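PDB 3CIT: sensor histidine kinase, which probably acts as the sensor kinase of a two-component phosphorelay, the piece crystallised here being its GAF domain. Local coordinates for residues 10-15 against 41-46; 31-36 against 61-66; 87-92 against 97-102. One frame throughout, in Å; residues are numbered along the deposited sequence.

Contact 1: 10-15 against 41-46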
ATOM      1  N   ARG A  10     -14.826   7.655  -9.558  1.00 23.08           N
ATOM      2  CA  ARG A  10     -14.652   7.655  -8.126  1.00 22.73           C
ATOM      3  C   ARG A  10     -15.993   7.384  -7.425  1.00 22.29           C
ATOM      4  O   ARG A  10     -16.032   6.655  -6.446  1.00 22.22           O
ATOM      5  CB  ARG A  10     -13.955   8.929  -7.655  1.00 22.04           C
ATOM      6  CG  ARG A  10     -12.446   8.853  -7.945  1.00 21.79           C
ATOM      7  CD  ARG A  10     -11.684  10.200  -7.823  1.00 25.00           C
ATOM      8  NE  ARG A  10     -10.267   9.909  -7.568  1.00 24.48           N
ATOM      9  CZ  ARG A  10      -9.275  10.800  -7.612  1.00 25.84           C
ATOM     10  NH1 ARG A  10      -8.048  10.402  -7.307  1.00 28.21           N
ATOM     11  NH2 ARG A  10      -9.505  12.069  -7.864  1.00 26.37           N
ATOM     12  N   ALA A  11     -17.086   7.933  -7.935  1.00 21.62           N
ATOM     13  CA  ALA A  11     -18.417   7.589  -7.404  1.00 21.30           C
ATOM     14  C   ALA A  11     -18.690   6.081  -7.488  1.00 21.27           C
ATOM     15  O   ALA A  11     -19.179   5.482  -6.516  1.00 21.21           O
ATOM     16  CB  ALA A  11     -19.541   8.418  -8.122  1.00 21.63           C
ATOM     17  N   ALA A  12     -18.335   5.449  -8.612  1.00 21.55           N
ATOM     18  CA  ALA A  12     -18.521   3.987  -8.809  1.00 21.23           C
ATOM     19  C   ALA A  12     -17.700   3.135  -7.831  1.00 22.13           C
ATOM     20  O   ALA A  12     -18.186   2.107  -7.299  1.00 20.57           O
ATOM     21  CB  ALA A  12     -18.182   3.592 -10.254  1.00 21.05           C
ATOM     22  N   ARG A  13     -16.465   3.571  -7.571  1.00 22.40           N
ATOM     23  CA  ARG A  13     -15.581   2.923  -6.571  1.00 22.13           C
ATOM     24  C   ARG A  13     -16.158   3.045  -5.173  1.00 22.85           C
ATOM     25  O   ARG A  13     -16.216   2.060  -4.429  1.00 22.15           O
ATOM     26  CB  ARG A  13     -14.188   3.543  -6.606  1.00 22.99           C
ATOM     27  CG  ARG A  13     -13.446   3.256  -7.885  1.00 22.56           C
ATOM     28  CD  ARG A  13     -12.228   4.151  -8.104  1.00 23.45           C
ATOM     29  NE  ARG A  13     -11.764   3.919  -9.466  1.00 23.78           N
ATOM     30  CZ  ARG A  13     -11.337   4.817 -10.337  1.00 23.63           C
ATOM     31  NH1 ARG A  13     -11.104   6.068 -10.002  1.00 26.15           N
ATOM     32  NH2 ARG A  13     -11.027   4.407 -11.553  1.00 24.74           N
ATOM     33  N   LEU A  14     -16.646   4.243  -4.835  1.00 22.04           N
ATOM     34  CA  LEU A  14     -17.299   4.447  -3.537  1.00 22.47           C
ATOM     35  C   LEU A  14     -18.572   3.612  -3.386  1.00 22.74           C
ATOM     36  O   LEU A  14     -18.806   3.028  -2.332  1.00 23.06           O
ATOM     37  CB  LEU A  14     -17.576   5.926  -3.299  1.00 22.02           C
ATOM     38  CG  LEU A  14     -16.284   6.731  -3.036  1.00 20.59           C
ATOM     39  CD1 LEU A  14     -16.571   8.231  -3.168  1.00 18.68           C
ATOM     40  CD2 LEU A  14     -15.744   6.456  -1.661  1.00 19.93           C
ATOM     41  N   ARG A  15     -19.394   3.551  -4.426  1.00 23.71           N
ATOM     42  CA  ARG A  15     -20.596   2.712  -4.373  1.00 24.74           C
ATOM     43  C   ARG A  15     -20.227   1.268  -4.099  1.00 24.17           C
ATOM     44  O   ARG A  15     -20.853   0.621  -3.271  1.00 24.39           O
ATOM     45  CB  ARG A  15     -21.396   2.799  -5.667  1.00 24.85           C
ATOM     46  CG  ARG A  15     -22.047   4.111  -5.912  1.00 27.18           C
ATOM     47  CD  ARG A  15     -23.147   3.965  -7.004  1.00 28.99           C
ATOM     48  NE  ARG A  15     -22.587   3.768  -8.353  1.00 30.67           N
ATOM     49  CZ  ARG A  15     -22.137   4.745  -9.150  1.00 32.69           C
ATOM     50  NH1 ARG A  15     -22.160   6.020  -8.772  1.00 34.13           N
ATOM     51  NH2 ARG A  15     -21.677   4.445 -10.357  1.00 35.36           N
ATOM     52  N   CYS A  41     -15.070  -9.232  -9.796  1.00 21.49           N
ATOM     53  CA  CYS A  41     -14.936  -9.597 -11.205  1.00 21.54           C
ATOM     54  C   CYS A  41     -15.686  -8.638 -12.138  1.00 22.02           C
ATOM     55  O   CYS A  41     -15.112  -8.177 -13.126  1.00 24.21           O
ATOM     56  CB  CYS A  41     -15.363 -11.056 -11.445  1.00 21.58           C
ATOM     57  SG  CYS A  41     -14.232 -12.251 -10.720  1.00 22.63           S
ATOM     58  N   ALA A  42     -16.934  -8.316 -11.820  1.00 21.17           N
ATOM     59  CA  ALA A  42     -17.743  -7.438 -12.642  1.00 21.61           C
ATOM     60  C   ALA A  42     -17.144  -6.045 -12.720  1.00 22.24           C
ATOM     61  O   ALA A  42     -17.145  -5.413 -13.790  1.00 21.89           O
ATOM     62  CB  ALA A  42     -19.223  -7.368 -12.118  1.00 23.13           C
ATOM     63  N   PHE A  43     -16.620  -5.584 -11.590  1.00 21.19           N
ATOM     64  CA  PHE A  43     -16.152  -4.201 -11.444  1.00 21.77           C
ATOM     65  C   PHE A  43     -15.046  -3.875 -12.438  1.00 20.98           C
ATOM     66  O   PHE A  43     -15.010  -2.794 -12.993  1.00 20.89           O
ATOM     67  CB  PHE A  43     -15.695  -3.905 -10.017  1.00 21.16           C
ATOM     68  CG  PHE A  43     -15.533  -2.428  -9.753  1.00 22.10           C
ATOM     69  CD1 PHE A  43     -16.644  -1.603  -9.670  1.00 21.97           C
ATOM     70  CD2 PHE A  43     -14.279  -1.857  -9.629  1.00 23.28           C
ATOM     71  CE1 PHE A  43     -16.498  -0.211  -9.456  1.00 25.05           C
ATOM     72  CE2 PHE A  43     -14.153  -0.459  -9.407  1.00 23.44           C
ATOM     73  CZ  PHE A  43     -15.252   0.328  -9.338  1.00 22.57           C
ATOM     74  N   VAL A  44     -14.182  -4.847 -12.696  1.00 21.14           N
ATOM     75  CA  VAL A  44     -13.052  -4.659 -13.611  1.00 21.54           C
ATOM     76  C   VAL A  44     -13.161  -5.500 -14.888  1.00 21.71           C
ATOM     77  O   VAL A  44     -12.179  -5.650 -15.612  1.00 22.08           O
ATOM     78  CB  VAL A  44     -11.679  -4.878 -12.899  1.00 20.91           C
ATOM     79  CG1 VAL A  44     -11.366  -3.717 -11.913  1.00 20.70           C
ATOM     80  CG2 VAL A  44     -11.602  -6.263 -12.243  1.00 22.67           C
ATOM     81  N   ALA A  45     -14.354  -6.024 -15.144  1.00 21.79           N
ATOM     82  CA  ALA A  45     -14.677  -6.770 -16.346  1.00 22.38           C
ATOM     83  C   ALA A  45     -13.694  -7.939 -16.534  1.00 22.63           C
ATOM     84  O   ALA A  45     -13.207  -8.170 -17.631  1.00 23.96           O
ATOM     85  CB  ALA A  45     -14.655  -5.820 -17.565  1.00 22.48           C
HETATM   86  N   MSE A  46     -13.404  -8.653 -15.457  1.00 21.76           N
HETATM   87  CA  MSE A  46     -12.571  -9.863 -15.537  1.00 22.51           C
HETATM   88  C   MSE A  46     -13.480 -11.084 -15.383  1.00 22.60           C
HETATM   89  O   MSE A  46     -14.272 -11.144 -14.451  1.00 24.20           O
HETATM   90  CB  MSE A  46     -11.446  -9.784 -14.489  1.00 21.65           C
HETATM   91  CG  MSE A  46     -10.491  -8.604 -14.838  1.00 21.78           C
HETATM   92 SE   MSE A  46      -8.920  -8.423 -13.696  0.80 24.35          SE
HETATM   93  CE  MSE A  46      -7.890 -10.011 -14.165  1.00 21.83           C
TER
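F43 reaches from the end of helix 29-43 to the flank of helix 3-26 and meets A12 and R13 there. The backbones stay well apart, R13 CA and F43 CA being 8.7 Å from each other, and the phenyl ring fills the distance. CG of F43 stands anti to the backbone N (chi1 -166°), which sends the ring outward from its own helix. F43 CE1 comes within 3.6 Å of A12 O, obliquely to the ring, and lies 4.2 Å from A12 CB. At the far end of the ring R13 CG approaches the edge, near the ring plane, 3.7 Å from F43 CZ. The R13 chain runs at about a right angle to the phenylalanine side chain; its guanidinium plane is turned 74° from the ring, and it is the CG methylene that touches F43. The polar end of R13 is held by salt bridges from NE to D130 and from NH1 to E129, both on helix 128-156, and by a hydrogen bond from NH1 to Q6; F43 also packs on D130. Helix 3-26 also meets a second subunit here, R13 packing on L14 of that copy. Just beyond F43 the helix closes in a Schellman motif: M46 N bonds to C41 O at 2.9 Å and A45 N to A42 O, with A45 at positive phi as the C-prime residue. An aromatic side chain thus joins the capped end of one GAF-domain helix to the long N-terminal helix.

Contact 2: 31-36 against 61-66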
ATOM      1  N   ALA A  31     -22.067 -16.698   1.506  1.00 29.55           N
ATOM      2  CA  ALA A  31     -22.674 -15.597   0.765  1.00 28.70           C
ATOM      3  C   ALA A  31     -21.726 -14.411   0.654  1.00 27.90           C
ATOM      4  O   ALA A  31     -21.669 -13.765  -0.399  1.00 27.16           O
ATOM      5  CB  ALA A  31     -23.982 -15.168   1.419  1.00 28.08           C
HETATM    6  N   MSE A  32     -20.998 -14.105   1.728  1.00 27.54           N
HETATM    7  CA  MSE A  32     -19.996 -13.010   1.671  1.00 28.91           C
HETATM    8  C   MSE A  32     -18.960 -13.246   0.584  1.00 27.01           C
HETATM    9  O   MSE A  32     -18.623 -12.341  -0.187  1.00 25.36           O
HETATM   10  CB  MSE A  32     -19.227 -12.866   2.984  1.00 28.52           C
HETATM   11  CG  MSE A  32     -20.063 -12.546   4.174  1.00 33.01           C
HETATM   12 SE   MSE A  32     -18.863 -11.981   5.595  0.80 37.81          SE
HETATM   13  CE  MSE A  32     -17.722 -13.470   5.815  1.00 38.04           C
ATOM     14  N   ARG A  33     -18.467 -14.482   0.513  1.00 26.17           N
ATOM     15  CA  ARG A  33     -17.411 -14.822  -0.428  1.00 26.37           C
ATOM     16  C   ARG A  33     -17.881 -14.696  -1.879  1.00 26.16           C
ATOM     17  O   ARG A  33     -17.225 -14.071  -2.688  1.00 24.51           O
ATOM     18  CB  ARG A  33     -16.925 -16.235  -0.171  1.00 26.16           C
ATOM     19  CG  ARG A  33     -16.277 -16.436   1.175  1.00 26.18           C
ATOM     20  CD  ARG A  33     -15.937 -17.896   1.358  1.00 27.26           C
ATOM     21  NE  ARG A  33     -15.045 -18.072   2.491  1.00 26.93           N
ATOM     22  CZ  ARG A  33     -15.368 -18.689   3.614  1.00 30.31           C
ATOM     23  NH1 ARG A  33     -16.566 -19.235   3.768  1.00 35.02           N
ATOM     24  NH2 ARG A  33     -14.482 -18.753   4.606  1.00 30.00           N
ATOM     25  N   LYS A  34     -19.031 -15.273  -2.186  1.00 26.91           N
ATOM     26  CA  LYS A  34     -19.608 -15.167  -3.533  1.00 27.93           C
ATOM     27  C   LYS A  34     -19.921 -13.737  -3.919  1.00 26.46           C
ATOM     28  O   LYS A  34     -19.727 -13.363  -5.054  1.00 25.84           O
ATOM     29  CB  LYS A  34     -20.895 -15.963  -3.641  1.00 29.14           C
ATOM     30  CG  LYS A  34     -20.697 -17.431  -3.728  1.00 32.23           C
ATOM     31  CD  LYS A  34     -22.059 -18.125  -3.694  1.00 33.11           C
ATOM     32  CE  LYS A  34     -21.927 -19.622  -3.800  1.00 35.42           C
ATOM     33  NZ  LYS A  34     -23.156 -20.285  -3.300  1.00 38.71           N
ATOM     34  N   CYS A  35     -20.402 -12.942  -2.978  1.00 26.18           N
ATOM     35  CA  CYS A  35     -20.780 -11.556  -3.268  1.00 25.66           C
ATOM     36  C   CYS A  35     -19.556 -10.739  -3.663  1.00 23.74           C
ATOM     37  O   CYS A  35     -19.562 -10.044  -4.678  1.00 23.09           O
ATOM     38  CB  CYS A  35     -21.457 -10.940  -2.044  1.00 25.77           C
ATOM     39  SG  CYS A  35     -21.845  -9.172  -2.149  1.00 28.69           S
ATOM     40  N   VAL A  36     -18.512 -10.824  -2.851  1.00 21.36           N
ATOM     41  CA  VAL A  36     -17.308 -10.061  -3.112  1.00 21.84           C
ATOM     42  C   VAL A  36     -16.656 -10.538  -4.391  1.00 21.22           C
ATOM     43  O   VAL A  36     -16.244  -9.727  -5.216  1.00 20.58           O
ATOM     44  CB  VAL A  36     -16.325 -10.089  -1.916  1.00 21.38           C
ATOM     45  CG1 VAL A  36     -14.978  -9.515  -2.283  1.00 20.96           C
ATOM     46  CG2 VAL A  36     -16.919  -9.347  -0.731  1.00 22.01           C
ATOM     47  N   GLN A  61      -7.480 -23.935   0.435  0.60 27.23           N
ATOM     48  CA  GLN A  61      -8.809 -24.341   0.015  0.60 26.81           C
ATOM     49  C   GLN A  61      -9.386 -23.237  -0.872  0.60 26.18           C
ATOM     50  O   GLN A  61      -9.223 -22.069  -0.565  0.60 24.57           O
ATOM     51  CB  GLN A  61      -9.696 -24.560   1.240  0.60 27.49           C
ATOM     52  CG  GLN A  61      -9.201 -25.679   2.191  0.60 30.20           C
ATOM     53  CD  GLN A  61      -9.177 -27.051   1.535  0.60 33.45           C
ATOM     54  OE1 GLN A  61     -10.102 -27.410   0.801  0.60 37.23           O
ATOM     55  NE2 GLN A  61      -8.115 -27.831   1.794  0.60 34.60           N
ATOM     56  N   THR A  62     -10.047 -23.636  -1.958  1.00 25.41           N
ATOM     57  CA  THR A  62     -10.743 -22.726  -2.863  1.00 25.54           C
ATOM     58  C   THR A  62     -12.156 -22.571  -2.321  1.00 24.93           C
ATOM     59  O   THR A  62     -12.920 -23.523  -2.292  1.00 24.32           O
ATOM     60  CB  THR A  62     -10.746 -23.305  -4.293  1.00 25.71           C
ATOM     61  OG1 THR A  62      -9.394 -23.419  -4.746  1.00 24.79           O
ATOM     62  CG2 THR A  62     -11.561 -22.443  -5.253  1.00 25.39           C
ATOM     63  N   THR A  63     -12.496 -21.388  -1.834  1.00 23.87           N
ATOM     64  CA  THR A  63     -13.735 -21.200  -1.110  1.00 23.69           C
ATOM     65  C   THR A  63     -14.855 -20.530  -1.897  1.00 24.28           C
ATOM     66  O   THR A  63     -15.994 -20.441  -1.411  1.00 25.35           O
ATOM     67  CB  THR A  63     -13.497 -20.419   0.195  1.00 24.03           C
ATOM     68  OG1 THR A  63     -13.007 -19.122  -0.111  1.00 22.25           O
ATOM     69  CG2 THR A  63     -12.538 -21.174   1.151  1.00 24.93           C
ATOM     70  N   ALA A  64     -14.543 -20.031  -3.086  1.00 23.77           N
ATOM     71  CA  ALA A  64     -15.516 -19.419  -3.997  1.00 23.52           C
ATOM     72  C   ALA A  64     -14.911 -19.410  -5.394  1.00 23.67           C
ATOM     73  O   ALA A  64     -13.691 -19.382  -5.537  1.00 21.54           O
ATOM     74  CB  ALA A  64     -15.876 -18.017  -3.574  1.00 24.04           C
ATOM     75  N   ARG A  65     -15.766 -19.497  -6.409  1.00 23.16           N
ATOM     76  CA  ARG A  65     -15.327 -19.490  -7.807  1.00 24.07           C
ATOM     77  C   ARG A  65     -16.301 -18.689  -8.619  1.00 23.21           C
ATOM     78  O   ARG A  65     -17.492 -18.650  -8.314  1.00 22.71           O
ATOM     79  CB  ARG A  65     -15.311 -20.906  -8.389  1.00 24.55           C
ATOM     80  CG  ARG A  65     -14.227 -21.812  -7.884  1.00 26.00           C
ATOM     81  CD  ARG A  65     -14.520 -23.211  -8.401  1.00 28.25           C
ATOM     82  NE  ARG A  65     -13.574 -24.198  -7.908  1.00 32.05           N
ATOM     83  CZ  ARG A  65     -13.700 -24.901  -6.780  1.00 33.24           C
ATOM     84  NH1 ARG A  65     -14.736 -24.740  -5.971  1.00 33.97           N
ATOM     85  NH2 ARG A  65     -12.753 -25.792  -6.459  1.00 36.23           N
ATOM     86  N   HIS A  66     -15.798 -18.111  -9.683  1.00 21.90           N
ATOM     87  CA  HIS A  66     -16.593 -17.389 -10.632  1.00 22.36           C
ATOM     88  C   HIS A  66     -16.030 -17.663 -12.009  1.00 22.52           C
ATOM     89  O   HIS A  66     -14.819 -17.596 -12.201  1.00 22.15           O
ATOM     90  CB  HIS A  66     -16.542 -15.886 -10.344  1.00 23.90           C
ATOM     91  CG  HIS A  66     -17.260 -15.073 -11.367  1.00 25.13           C
ATOM     92  ND1 HIS A  66     -18.633 -15.012 -11.429  1.00 30.47           N
ATOM     93  CD2 HIS A  66     -16.801 -14.358 -12.419  1.00 28.89           C
ATOM     94  CE1 HIS A  66     -18.988 -14.259 -12.454  1.00 31.95           C
ATOM     95  NE2 HIS A  66     -17.895 -13.863 -13.082  1.00 31.53           N
TER
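Helix segment 31-36 passes strand 61-66 at 43° between their N-to-C directions, the axes coming to 7.9 Å at closest. The nearest alpha carbons, K34 CA and A64 CA, are only 5.9 Å apart, and the small side chain of A64 permits that approach. Its CB points at the helix and rests 4.0 Å from R33 CB, with K34 N a little farther off. One residue back along the strand, T63 meets the outer part of R33. The arginine chain is extended from CG to NE and crosses the threonine side chain at about a right angle, with R33 CD 3.7 Å from T63 CB. T63 CG2 sits over one face of the guanidinium. T63 OG1 lies 3.5 Å from R33 NE, but the angle is too poor for a hydrogen bond. Both groups turn instead to one oxygen: E53 OE2 takes a salt bridge from R33 NE and a hydrogen bond with T63 OG1. That shared carboxylate probably helps keep the arginine and threonine at their present spacing. E53 belongs to strand 48-53, the neighbour of 61-66 in the antiparallel sheet, and L51 of the same strand packs on R33, T63 and A64. M32 and R33 also touch L145 of helix 128-156, while M32 and V36 meet L24 of helix 3-26, so helix 29-43 packs against both the sheet and the two long helices.

Contact 3: 87-92 against 97-102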
ATOM      1  N   GLN A  87      -0.792  -7.859  -6.801  1.00 19.91           N
ATOM      2  CA  GLN A  87       0.163  -8.278  -7.822  1.00 19.94           C
ATOM      3  C   GLN A  87      -0.625  -8.472  -9.124  1.00 19.63           C
ATOM      4  O   GLN A  87      -1.667  -9.164  -9.147  1.00 20.19           O
ATOM      5  CB  GLN A  87       0.859  -9.582  -7.427  1.00 20.09           C
ATOM      6  CG  GLN A  87       1.985 -10.009  -8.429  1.00 19.57           C
ATOM      7  CD  GLN A  87       2.806 -11.208  -8.009  1.00 20.75           C
ATOM      8  OE1 GLN A  87       3.943 -11.421  -8.493  1.00 22.54           O
ATOM      9  NE2 GLN A  87       2.262 -11.994  -7.125  1.00 18.01           N
ATOM     10  N   TRP A  88      -0.117  -7.896 -10.198  1.00 20.03           N
ATOM     11  CA  TRP A  88      -0.655  -8.124 -11.546  1.00 19.61           C
ATOM     12  C   TRP A  88       0.250  -9.074 -12.281  1.00 20.43           C
ATOM     13  O   TRP A  88       1.454  -8.836 -12.350  1.00 22.57           O
ATOM     14  CB  TRP A  88      -0.696  -6.815 -12.305  1.00 20.21           C
ATOM     15  CG  TRP A  88      -1.241  -6.916 -13.692  1.00 19.95           C
ATOM     16  CD1 TRP A  88      -0.534  -6.798 -14.870  1.00 21.44           C
ATOM     17  CD2 TRP A  88      -2.605  -7.164 -14.064  1.00 18.49           C
ATOM     18  NE1 TRP A  88      -1.387  -6.976 -15.949  1.00 21.06           N
ATOM     19  CE2 TRP A  88      -2.657  -7.188 -15.490  1.00 20.30           C
ATOM     20  CE3 TRP A  88      -3.782  -7.359 -13.350  1.00 21.41           C
ATOM     21  CZ2 TRP A  88      -3.843  -7.390 -16.185  1.00 21.21           C
ATOM     22  CZ3 TRP A  88      -4.965  -7.602 -14.068  1.00 21.89           C
ATOM     23  CH2 TRP A  88      -4.973  -7.587 -15.460  1.00 21.21           C
ATOM     24  N   LEU A  89      -0.311 -10.123 -12.859  1.00 19.65           N
ATOM     25  CA  LEU A  89       0.468 -11.120 -13.552  1.00 20.09           C
ATOM     26  C   LEU A  89       0.035 -11.259 -15.009  1.00 20.31           C
ATOM     27  O   LEU A  89      -1.156 -11.285 -15.291  1.00 20.51           O
ATOM     28  CB  LEU A  89       0.257 -12.500 -12.927  1.00 20.49           C
ATOM     29  CG  LEU A  89       0.580 -12.700 -11.453  1.00 22.38           C
ATOM     30  CD1 LEU A  89       0.113 -14.128 -11.024  1.00 28.71           C
ATOM     31  CD2 LEU A  89       2.065 -12.564 -11.317  1.00 26.36           C
ATOM     32  N   GLU A  90       1.014 -11.342 -15.908  1.00 19.86           N
ATOM     33  CA  GLU A  90       0.783 -11.676 -17.319  1.00 20.49           C
ATOM     34  C   GLU A  90       1.301 -13.096 -17.510  1.00 21.16           C
ATOM     35  O   GLU A  90       2.435 -13.385 -17.159  1.00 20.89           O
ATOM     36  CB  GLU A  90       1.546 -10.750 -18.245  1.00 21.33           C
ATOM     37  CG  GLU A  90       1.126  -9.307 -18.141  1.00 23.50           C
ATOM     38  CD  GLU A  90       1.906  -8.425 -19.112  1.00 25.61           C
ATOM     39  OE1 GLU A  90       3.120  -8.253 -18.923  1.00 29.06           O
ATOM     40  OE2 GLU A  90       1.297  -7.928 -20.079  1.00 33.12           O
ATOM     41  N   ARG A  91       0.482 -13.947 -18.103  1.00 21.00           N
ATOM     42  CA  ARG A  91       0.781 -15.345 -18.302  1.00 21.78           C
ATOM     43  C   ARG A  91       0.476 -15.653 -19.783  1.00 21.51           C
ATOM     44  O   ARG A  91      -0.532 -16.257 -20.127  1.00 19.76           O
ATOM     45  CB  ARG A  91      -0.052 -16.177 -17.342  1.00 22.01           C
ATOM     46  CG  ARG A  91       0.128 -15.830 -15.859  1.00 24.27           C
ATOM     47  CD  ARG A  91      -0.748 -16.690 -14.899  1.00 25.02           C
ATOM     48  NE  ARG A  91      -0.580 -18.133 -15.070  1.00 24.13           N
ATOM     49  CZ  ARG A  91      -1.444 -18.959 -15.680  1.00 28.49           C
ATOM     50  NH1 ARG A  91      -1.173 -20.266 -15.762  1.00 29.86           N
ATOM     51  NH2 ARG A  91      -2.584 -18.522 -16.189  1.00 23.81           N
ATOM     52  N   PRO A  92       1.336 -15.171 -20.674  1.00 22.66           N
ATOM     53  CA  PRO A  92       1.028 -15.234 -22.103  1.00 22.95           C
ATOM     54  C   PRO A  92       0.783 -16.652 -22.632  1.00 21.70           C
ATOM     55  O   PRO A  92       1.465 -17.584 -22.245  1.00 22.11           O
ATOM     56  CB  PRO A  92       2.281 -14.641 -22.754  1.00 23.00           C
ATOM     57  CG  PRO A  92       2.914 -13.886 -21.751  1.00 25.26           C
ATOM     58  CD  PRO A  92       2.628 -14.519 -20.440  1.00 23.60           C
ATOM     59  N   PRO A  97      -4.582 -15.463 -19.299  1.00 21.58           N
ATOM     60  CA  PRO A  97      -3.348 -14.699 -19.470  1.00 21.38           C
ATOM     61  C   PRO A  97      -3.124 -13.458 -18.588  1.00 20.98           C
ATOM     62  O   PRO A  97      -2.053 -12.884 -18.651  1.00 20.36           O
ATOM     63  CB  PRO A  97      -3.360 -14.308 -20.948  1.00 21.40           C
ATOM     64  CG  PRO A  97      -4.731 -14.499 -21.419  1.00 22.00           C
ATOM     65  CD  PRO A  97      -5.420 -15.478 -20.514  1.00 22.08           C
ATOM     66  N   CYS A  98      -4.130 -13.044 -17.839  1.00 19.62           N
ATOM     67  CA  CYS A  98      -4.041 -11.891 -16.941  1.00 20.81           C
ATOM     68  C   CYS A  98      -4.652 -12.330 -15.613  1.00 20.66           C
ATOM     69  O   CYS A  98      -5.772 -12.856 -15.588  1.00 21.59           O
ATOM     70  CB  CYS A  98      -4.836 -10.689 -17.547  1.00 21.27           C
ATOM     71  SG  CYS A  98      -3.961 -10.040 -18.909  1.00 26.99           S
ATOM     72  N   VAL A  99      -3.941 -12.054 -14.522  1.00 19.65           N
ATOM     73  CA  VAL A  99      -4.375 -12.373 -13.172  1.00 20.03           C
ATOM     74  C   VAL A  99      -4.027 -11.226 -12.224  1.00 19.09           C
ATOM     75  O   VAL A  99      -2.932 -10.675 -12.284  1.00 18.19           O
ATOM     76  CB  VAL A  99      -3.712 -13.666 -12.685  1.00 20.02           C
ATOM     77  CG1 VAL A  99      -4.086 -13.974 -11.189  1.00 22.62           C
ATOM     78  CG2 VAL A  99      -4.106 -14.820 -13.613  1.00 21.39           C
ATOM     79  N   LEU A 100      -4.968 -10.905 -11.351  1.00 19.47           N
ATOM     80  CA  LEU A 100      -4.790  -9.916 -10.278  1.00 20.26           C
ATOM     81  C   LEU A 100      -4.976 -10.631  -8.936  1.00 20.11           C
ATOM     82  O   LEU A 100      -6.009 -11.290  -8.701  1.00 20.78           O
ATOM     83  CB  LEU A 100      -5.797  -8.780 -10.456  1.00 20.73           C
ATOM     84  CG  LEU A 100      -5.825  -7.667  -9.416  1.00 19.98           C
ATOM     85  CD1 LEU A 100      -4.479  -6.874  -9.325  1.00 18.77           C
ATOM     86  CD2 LEU A 100      -7.065  -6.707  -9.560  1.00 20.82           C
ATOM     87  N   LEU A 101      -3.974 -10.515  -8.069  1.00 21.20           N
ATOM     88  CA  LEU A 101      -4.012 -11.088  -6.725  1.00 21.37           C
ATOM     89  C   LEU A 101      -4.243  -9.973  -5.715  1.00 22.52           C
ATOM     90  O   LEU A 101      -3.554  -8.946  -5.780  1.00 21.97           O
ATOM     91  CB  LEU A 101      -2.675 -11.779  -6.440  1.00 21.09           C
ATOM     92  CG  LEU A 101      -2.247 -12.884  -7.423  1.00 22.78           C
ATOM     93  CD1 LEU A 101      -0.943 -13.497  -6.923  1.00 24.26           C
ATOM     94  CD2 LEU A 101      -3.310 -13.919  -7.532  1.00 22.41           C
ATOM     95  N   LEU A 102      -5.194 -10.177  -4.801  1.00 21.58           N
ATOM     96  CA  LEU A 102      -5.508  -9.247  -3.715  1.00 21.72           C
ATOM     97  C   LEU A 102      -5.503 -10.042  -2.393  1.00 21.97           C
ATOM     98  O   LEU A 102      -6.425 -10.796  -2.111  1.00 21.42           O
ATOM     99  CB  LEU A 102      -6.869  -8.579  -3.934  1.00 21.89           C
ATOM    100  CG  LEU A 102      -7.068  -8.010  -5.355  1.00 23.41           C
ATOM    101  CD1 LEU A 102      -8.506  -7.839  -5.761  1.00 25.73           C
ATOM    102  CD2 LEU A 102      -6.247  -6.688  -5.465  1.00 25.36           C
TER
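The two strands of this beta hairpin, 87-90 and 98-102, form one end of the antiparallel sheet within the chain. Q87-L101 and L89-V99 are hydrogen-bonded pairs, W88-L100 and E90-C98 non-hydrogen-bonded ones. The shortest rung, L89 N to V99 O at 2.7 Å, comes in nearly along the C=O axis. Past the paired strands, R91 N still bonds to P97 O, at 2.8 Å, but from above the carbonyl plane. On the face carrying W88, E90, C98 and L100, the indole has CG anti to the backbone N (chi1 -179°) and swings back across the partner strand, V99 O lying above its plane toward the rim. L100 CB meets its edge, 3.8 Å from W88 CE3, while C98 CB approaches W88 CZ2 obliquely at 3.7 Å. C98 SG makes an oblique sulfur-aromatic contact with the six-membered ring. R15 of a fourth subunit also packs on W88. On the other face L89 and V99 lie side by side, and Q87 NE2 touches L101 CD1. R91 CD packs against V99 CG2, and the bend at chi3 beyond it turns the guanidinium, whose NH2 bonds to L96 O. Paired backbone N-H and C=O groups thus bind the strands, while apolar contacts on both faces add packing.

How the contacts relate
Contacts 1 and 2 share helix 29-43, at its end and nearer its start, with centres about 17 Å apart; their segments alternate along the chain, and C41 packs against H66 between them. Contact 3 follows both in sequence, its centre about 18 Å from that of contact 1 and 19 Å from that of contact 2. It touches contact 1 where the methyl carbon of M46 reaches W88. Contacts 2 and 3 do not touch, but involve the two outermost strands of the same five-stranded sheet, order 61-66, 48-53, 111-119, 98-105, 87-90. Together the three tie helices to one another, helix to sheet, and strand to strand within the GAF domain.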